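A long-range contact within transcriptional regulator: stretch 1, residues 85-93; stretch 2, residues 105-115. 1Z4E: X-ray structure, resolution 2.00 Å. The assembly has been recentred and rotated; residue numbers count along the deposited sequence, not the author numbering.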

ATOM      1  N   ARG A  85       1.073  -2.488  -9.013  1.00 12.34           N
ATOM      2  CA  ARG A  85       0.208  -1.391  -8.593  1.00 14.78           C
ATOM      3  C   ARG A  85       1.089  -0.282  -8.052  1.00 12.87           C
ATOM      4  O   ARG A  85       2.187  -0.541  -7.551  1.00 10.67           O
ATOM      5  CB  ARG A  85      -0.732  -1.808  -7.461  1.00 10.13           C
ATOM      6  CG  ARG A  85      -1.599  -3.016  -7.737  1.00 18.74           C
ATOM      7  CD  ARG A  85      -2.583  -3.198  -6.592  1.00 12.31           C
ATOM      8  NE  ARG A  85      -3.280  -4.476  -6.660  1.00 14.99           N
ATOM      9  CZ  ARG A  85      -4.301  -4.811  -5.876  1.00 16.89           C
ATOM     10  NH1 ARG A  85      -4.746  -3.951  -4.965  1.00 12.29           N
ATOM     11  NH2 ARG A  85      -4.865  -6.010  -5.989  1.00 19.25           N
ATOM     12  N   ALA A  86       0.611   0.951  -8.164  1.00 14.00           N
ATOM     13  CA  ALA A  86       1.323   2.093  -7.619  1.00 14.00           C
ATOM     14  C   ALA A  86       0.467   2.577  -6.449  1.00 14.58           C
ATOM     15  O   ALA A  86      -0.736   2.799  -6.612  1.00 14.68           O
ATOM     16  CB  ALA A  86       1.448   3.204  -8.661  1.00 13.10           C
ATOM     17  N   THR A  87       1.079   2.714  -5.275  1.00 11.73           N
ATOM     18  CA  THR A  87       0.367   3.206  -4.101  1.00 12.73           C
ATOM     19  C   THR A  87       0.929   4.578  -3.744  1.00  9.82           C
ATOM     20  O   THR A  87       2.142   4.738  -3.541  1.00 12.85           O
ATOM     21  CB  THR A  87       0.544   2.272  -2.877  1.00 14.24           C
ATOM     22  OG1 THR A  87       0.056   0.967  -3.196  1.00 14.59           O
ATOM     23  CG2 THR A  87      -0.221   2.807  -1.675  1.00 13.65           C
ATOM     24  N   ILE A  88       0.043   5.567  -3.695  1.00 12.41           N
ATOM     25  CA  ILE A  88       0.411   6.932  -3.344  1.00 11.73           C
ATOM     26  C   ILE A  88       0.122   7.111  -1.866  1.00 13.36           C
ATOM     27  O   ILE A  88      -0.922   6.668  -1.379  1.00 12.14           O
ATOM     28  CB  ILE A  88      -0.415   7.951  -4.141  1.00 17.62           C
ATOM     29  CG1 ILE A  88      -0.030   7.875  -5.619  1.00 20.18           C
ATOM     30  CG2 ILE A  88      -0.188   9.356  -3.588  1.00 17.99           C
ATOM     31  CD1 ILE A  88      -0.832   8.804  -6.504  1.00 22.07           C
ATOM     32  N   GLU A  89       1.035   7.770  -1.158  1.00 14.82           N
ATOM     33  CA  GLU A  89       0.877   7.981   0.278  1.00 18.06           C
ATOM     34  C   GLU A  89       1.277   9.385   0.717  1.00 19.05           C
ATOM     35  O   GLU A  89       2.270   9.935   0.245  1.00 16.63           O
ATOM     36  CB  GLU A  89       1.723   6.956   1.042  1.00 21.49           C
ATOM     37  CG  GLU A  89       1.753   7.131   2.557  1.00 16.22           C
ATOM     38  CD  GLU A  89       0.379   6.989   3.198  1.00 18.68           C
ATOM     39  OE1 GLU A  89      -0.369   6.073   2.808  1.00 20.22           O
ATOM     40  OE2 GLU A  89       0.058   7.789   4.103  1.00 24.32           O
ATOM     41  N   GLY A  90       0.478   9.957   1.615  1.00 20.67           N
ATOM     42  CA  GLY A  90       0.760  11.275   2.156  1.00 23.56           C
ATOM     43  C   GLY A  90       0.935  12.419   1.177  1.00 18.43           C
ATOM     44  O   GLY A  90       1.989  13.049   1.132  1.00 23.24           O
ATOM     45  N   VAL A  91      -0.098  12.685   0.387  1.00 21.76           N
ATOM     46  CA  VAL A  91      -0.050  13.783  -0.558  1.00 21.31           C
ATOM     47  C   VAL A  91      -0.297  15.038   0.273  1.00 21.42           C
ATOM     48  O   VAL A  91      -1.336  15.165   0.919  1.00 23.65           O
ATOM     49  CB  VAL A  91      -1.152  13.655  -1.625  1.00 18.50           C
ATOM     50  CG1 VAL A  91      -1.120  14.864  -2.556  1.00 19.43           C
ATOM     51  CG2 VAL A  91      -0.946  12.378  -2.427  1.00 18.27           C
ATOM     52  N   ARG A  92       0.666  15.949   0.277  1.00 20.37           N
ATOM     53  CA  ARG A  92       0.529  17.184   1.040  1.00 19.86           C
ATOM     54  C   ARG A  92       0.784  18.395   0.148  1.00 20.37           C
ATOM     55  O   ARG A  92       1.642  18.356  -0.735  1.00 14.25           O
ATOM     56  CB  ARG A  92       1.532  17.197   2.200  1.00 17.92           C
ATOM     57  CG  ARG A  92       1.422  16.017   3.171  1.00 18.37           C
ATOM     58  CD  ARG A  92       0.271  16.185   4.166  1.00 19.70           C
ATOM     59  NE  ARG A  92       0.247  15.098   5.145  1.00 27.85           N
ATOM     60  CZ  ARG A  92      -0.475  13.985   5.026  1.00 24.74           C
ATOM     61  NH1 ARG A  92      -1.252  13.795   3.962  1.00 18.09           N
ATOM     62  NH2 ARG A  92      -0.422  13.057   5.977  1.00 27.57           N
ATOM     63  N   THR A  93       0.026  19.462   0.375  1.00 13.68           N
ATOM     64  CA  THR A  93       0.198  20.705  -0.368  1.00 17.14           C
ATOM     65  C   THR A  93       0.524  21.782   0.669  1.00 16.15           C
ATOM     66  O   THR A  93       0.015  21.737   1.791  1.00 15.58           O
ATOM     67  CB  THR A  93      -1.087  21.100  -1.133  1.00 21.55           C
ATOM     68  OG1 THR A  93      -1.365  20.123  -2.143  1.00 25.24           O
ATOM     69  CG2 THR A  93      -0.912  22.457  -1.805  1.00 28.98           C
ATOM     70  N   GLN A 105      -1.830  18.492  -9.960  1.00 16.29           N
ATOM     71  CA  GLN A 105      -0.669  18.316 -10.828  1.00 17.87           C
ATOM     72  C   GLN A 105       0.268  17.238 -10.290  1.00 17.38           C
ATOM     73  O   GLN A 105       0.761  16.402 -11.038  1.00 15.49           O
ATOM     74  CB  GLN A 105       0.121  19.620 -10.957  1.00 20.23           C
ATOM     75  CG  GLN A 105      -0.547  20.676 -11.801  1.00 23.19           C
ATOM     76  CD  GLN A 105       0.262  21.954 -11.855  1.00 29.85           C
ATOM     77  OE1 GLN A 105       1.371  21.976 -12.384  1.00 28.68           O
ATOM     78  NE2 GLN A 105      -0.287  23.026 -11.295  1.00 27.65           N
ATOM     79  N   LEU A 106       0.511  17.266  -8.986  1.00 17.65           N
ATOM     80  CA  LEU A 106       1.403  16.295  -8.365  1.00 17.08           C
ATOM     81  C   LEU A 106       0.883  14.862  -8.517  1.00 13.68           C
ATOM     82  O   LEU A 106       1.635  13.953  -8.873  1.00 14.98           O
ATOM     83  CB  LEU A 106       1.593  16.656  -6.884  1.00 16.66           C
ATOM     84  CG  LEU A 106       2.705  15.980  -6.088  1.00 23.03           C
ATOM     85  CD1 LEU A 106       4.059  16.187  -6.775  1.00 19.21           C
ATOM     86  CD2 LEU A 106       2.718  16.572  -4.677  1.00 23.78           C
ATOM     87  N   VAL A 107      -0.404  14.655  -8.256  1.00 13.73           N
ATOM     88  CA  VAL A 107      -0.982  13.321  -8.376  1.00 13.14           C
ATOM     89  C   VAL A 107      -1.043  12.872  -9.842  1.00 13.96           C
ATOM     90  O   VAL A 107      -0.770  11.714 -10.153  1.00 14.03           O
ATOM     91  CB  VAL A 107      -2.396  13.271  -7.758  1.00 15.36           C
ATOM     92  CG1 VAL A 107      -3.034  11.911  -8.003  1.00 14.25           C
ATOM     93  CG2 VAL A 107      -2.308  13.557  -6.275  1.00 18.39           C
ATOM     94  N   CYS A 108      -1.400  13.781 -10.744  1.00 15.55           N
ATOM     95  CA  CYS A 108      -1.455  13.427 -12.160  1.00 14.31           C
ATOM     96  C   CYS A 108      -0.063  13.014 -12.646  1.00 14.38           C
ATOM     97  O   CYS A 108       0.080  12.083 -13.435  1.00 14.82           O
ATOM     98  CB  CYS A 108      -1.977  14.609 -12.983  1.00 14.36           C
ATOM     99  SG  CYS A 108      -3.765  14.878 -12.788  1.00 22.97           S
ATOM    100  N   TRP A 109       0.962  13.705 -12.157  1.00 11.40           N
ATOM    101  CA  TRP A 109       2.343  13.401 -12.526  1.00 12.39           C
ATOM    102  C   TRP A 109       2.687  11.993 -12.041  1.00 14.02           C
ATOM    103  O   TRP A 109       3.269  11.183 -12.776  1.00 12.17           O
ATOM    104  CB  TRP A 109       3.287  14.412 -11.870  1.00 16.55           C
ATOM    105  CG  TRP A 109       4.693  14.373 -12.384  1.00 19.41           C
ATOM    106  CD1 TRP A 109       5.214  15.116 -13.406  1.00 23.63           C
ATOM    107  CD2 TRP A 109       5.769  13.576 -11.878  1.00 20.26           C
ATOM    108  NE1 TRP A 109       6.552  14.834 -13.561  1.00 19.63           N
ATOM    109  CE2 TRP A 109       6.917  13.893 -12.636  1.00 20.76           C
ATOM    110  CE3 TRP A 109       5.876  12.626 -10.855  1.00 22.14           C
ATOM    111  CZ2 TRP A 109       8.159  13.293 -12.402  1.00 22.51           C
ATOM    112  CZ3 TRP A 109       7.111  12.030 -10.622  1.00 23.62           C
ATOM    113  CH2 TRP A 109       8.235  12.368 -11.393  1.00 23.64           C
ATOM    114  N   ALA A 110       2.320  11.704 -10.798  1.00 20.79           N
ATOM    115  CA  ALA A 110       2.576  10.396 -10.200  1.00 21.77           C
ATOM    116  C   ALA A 110       1.844   9.294 -10.961  1.00 20.04           C
ATOM    117  O   ALA A 110       2.374   8.197 -11.136  1.00 19.23           O
ATOM    118  CB  ALA A 110       2.145  10.397  -8.734  1.00 18.17           C
ATOM    119  N   ILE A 111       0.622   9.583 -11.398  1.00 18.46           N
ATOM    120  CA  ILE A 111      -0.168   8.611 -12.151  1.00 17.66           C
ATOM    121  C   ILE A 111       0.495   8.283 -13.489  1.00 16.43           C
ATOM    122  O   ILE A 111       0.515   7.125 -13.910  1.00 14.53           O
ATOM    123  CB  ILE A 111      -1.593   9.133 -12.418  1.00 16.27           C
ATOM    124  CG1 ILE A 111      -2.368   9.211 -11.102  1.00 22.47           C
ATOM    125  CG2 ILE A 111      -2.302   8.229 -13.419  1.00 19.12           C
ATOM    126  CD1 ILE A 111      -3.755   9.795 -11.248  1.00 19.27           C
ATOM    127  N   GLU A 112       1.024   9.297 -14.166  1.00 15.22           N
ATOM    128  CA  GLU A 112       1.695   9.060 -15.441  1.00 14.63           C
ATOM    129  C   GLU A 112       2.957   8.247 -15.200  1.00 16.16           C
ATOM    130  O   GLU A 112       3.341   7.407 -16.015  1.00 17.67           O
ATOM    131  CB  GLU A 112       2.047  10.385 -16.123  1.00 26.25           C
ATOM    132  CG  GLU A 112       0.837  11.047 -16.745  1.00 29.71           C
ATOM    133  CD  GLU A 112       0.070  10.082 -17.633  1.00 36.94           C
ATOM    134  OE1 GLU A 112       0.703   9.510 -18.548  1.00 33.23           O
ATOM    135  OE2 GLU A 112      -1.153   9.895 -17.410  1.00 35.81           O
ATOM    136  N   ARG A 113       3.599   8.519 -14.072  1.00 15.50           N
ATOM    137  CA  ARG A 113       4.809   7.817 -13.669  1.00 18.91           C
ATOM    138  C   ARG A 113       4.458   6.333 -13.519  1.00 20.75           C
ATOM    139  O   ARG A 113       5.167   5.462 -14.024  1.00 17.99           O
ATOM    140  CB  ARG A 113       5.295   8.384 -12.333  1.00 31.15           C
ATOM    141  CG  ARG A 113       6.605   7.819 -11.810  1.00 34.39           C
ATOM    142  CD  ARG A 113       7.779   8.657 -12.257  1.00 35.29           C
ATOM    143  NE  ARG A 113       8.981   8.400 -11.464  1.00 36.20           N
ATOM    144  CZ  ARG A 113      10.181   8.891 -11.762  1.00 43.77           C
ATOM    145  NH1 ARG A 113      10.331   9.661 -12.832  1.00 41.64           N
ATOM    146  NH2 ARG A 113      11.229   8.613 -10.997  1.00 41.25           N
ATOM    147  N   ALA A 114       3.351   6.062 -12.829  1.00 16.98           N
ATOM    148  CA  ALA A 114       2.884   4.692 -12.611  1.00 17.95           C
ATOM    149  C   ALA A 114       2.617   3.974 -13.932  1.00 16.94           C
ATOM    150  O   ALA A 114       2.999   2.814 -14.093  1.00 18.33           O
ATOM    151  CB  ALA A 114       1.621   4.696 -11.759  1.00 21.52           C
ATOM    152  N   LYS A 115       1.949   4.648 -14.867  1.00 17.20           N
ATOM    153  CA  LYS A 115       1.666   4.042 -16.168  1.00 17.82           C
ATOM    154  C   LYS A 115       2.994   3.697 -16.842  1.00 18.99           C
ATOM    155  O   LYS A 115       3.148   2.616 -17.422  1.00 18.64           O
ATOM    156  CB  LYS A 115       0.872   5.002 -17.060  1.00 17.86           C
ATOM    157  CG  LYS A 115      -0.549   5.271 -16.595  1.00 17.41           C
ATOM    158  CD  LYS A 115      -1.210   6.301 -17.493  1.00 17.31           C
ATOM    159  CE  LYS A 115      -2.641   6.600 -17.072  1.00 20.05           C
ATOM    160  NZ  LYS A 115      -3.219   7.677 -17.929  1.00 20.42           N
TER

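Strand 85-93 and helix 105-115 run nearly antiparallel, with 158° between their N-to-C directions and 8.9 Å between their axes at closest approach. The register follows from this: Ala86 lies across from Ala114, Ile88 from Ala110, and Val91 from Val107. The spacing is uneven. The CA atoms of Ala86 and Ala114 are 5.8 Å apart, whereas CA of Ile88 and CA of Ala110 are separated by 8.0 Å, and CA of Val91 and CA of Val107 by 7.9 Å. Within the helix, i to i+4 hydrogen bonds such as Ala114 N to Ala110 O (2.9 Å) satisfy the backbone internally; no hydrogen bond crosses to the strand, and the contact rests on apolar packing.

Side-chain size tracks the gap. At the narrow end two methyls meet directly, Ala86 CB and Ala114 CB at 3.4 Å, a tight fit that leaves no room between them for further atoms. Where the backbones stand farther apart, Ile88 fills the space. Its extended chain (chi1 m, chi2 t) carries CD1 to 4.0 Å from Ala110 CB and 4.1 Å from Val107 CG1, so one methyl touches residues three apart on the helix, about one turn. Val107 is shared in its turn: its CG2 lies 4.1 Å from Val91 CG1, although its CA-to-CB bond points sideways.

On the strand, Ala86 and Ile88 keep the usual alternation, with Thr87 between them out of reach. Gly90, at phi/psi 56/60, interrupts the pattern, and the next inward residue is Val91, three positions after Ile88. Arg92 points away; its carbonyl O still approaches Leu106 CD2 at 4.5 Å, while its NH1 makes a weak hydrogen bond to Val91 O (3.3 Å).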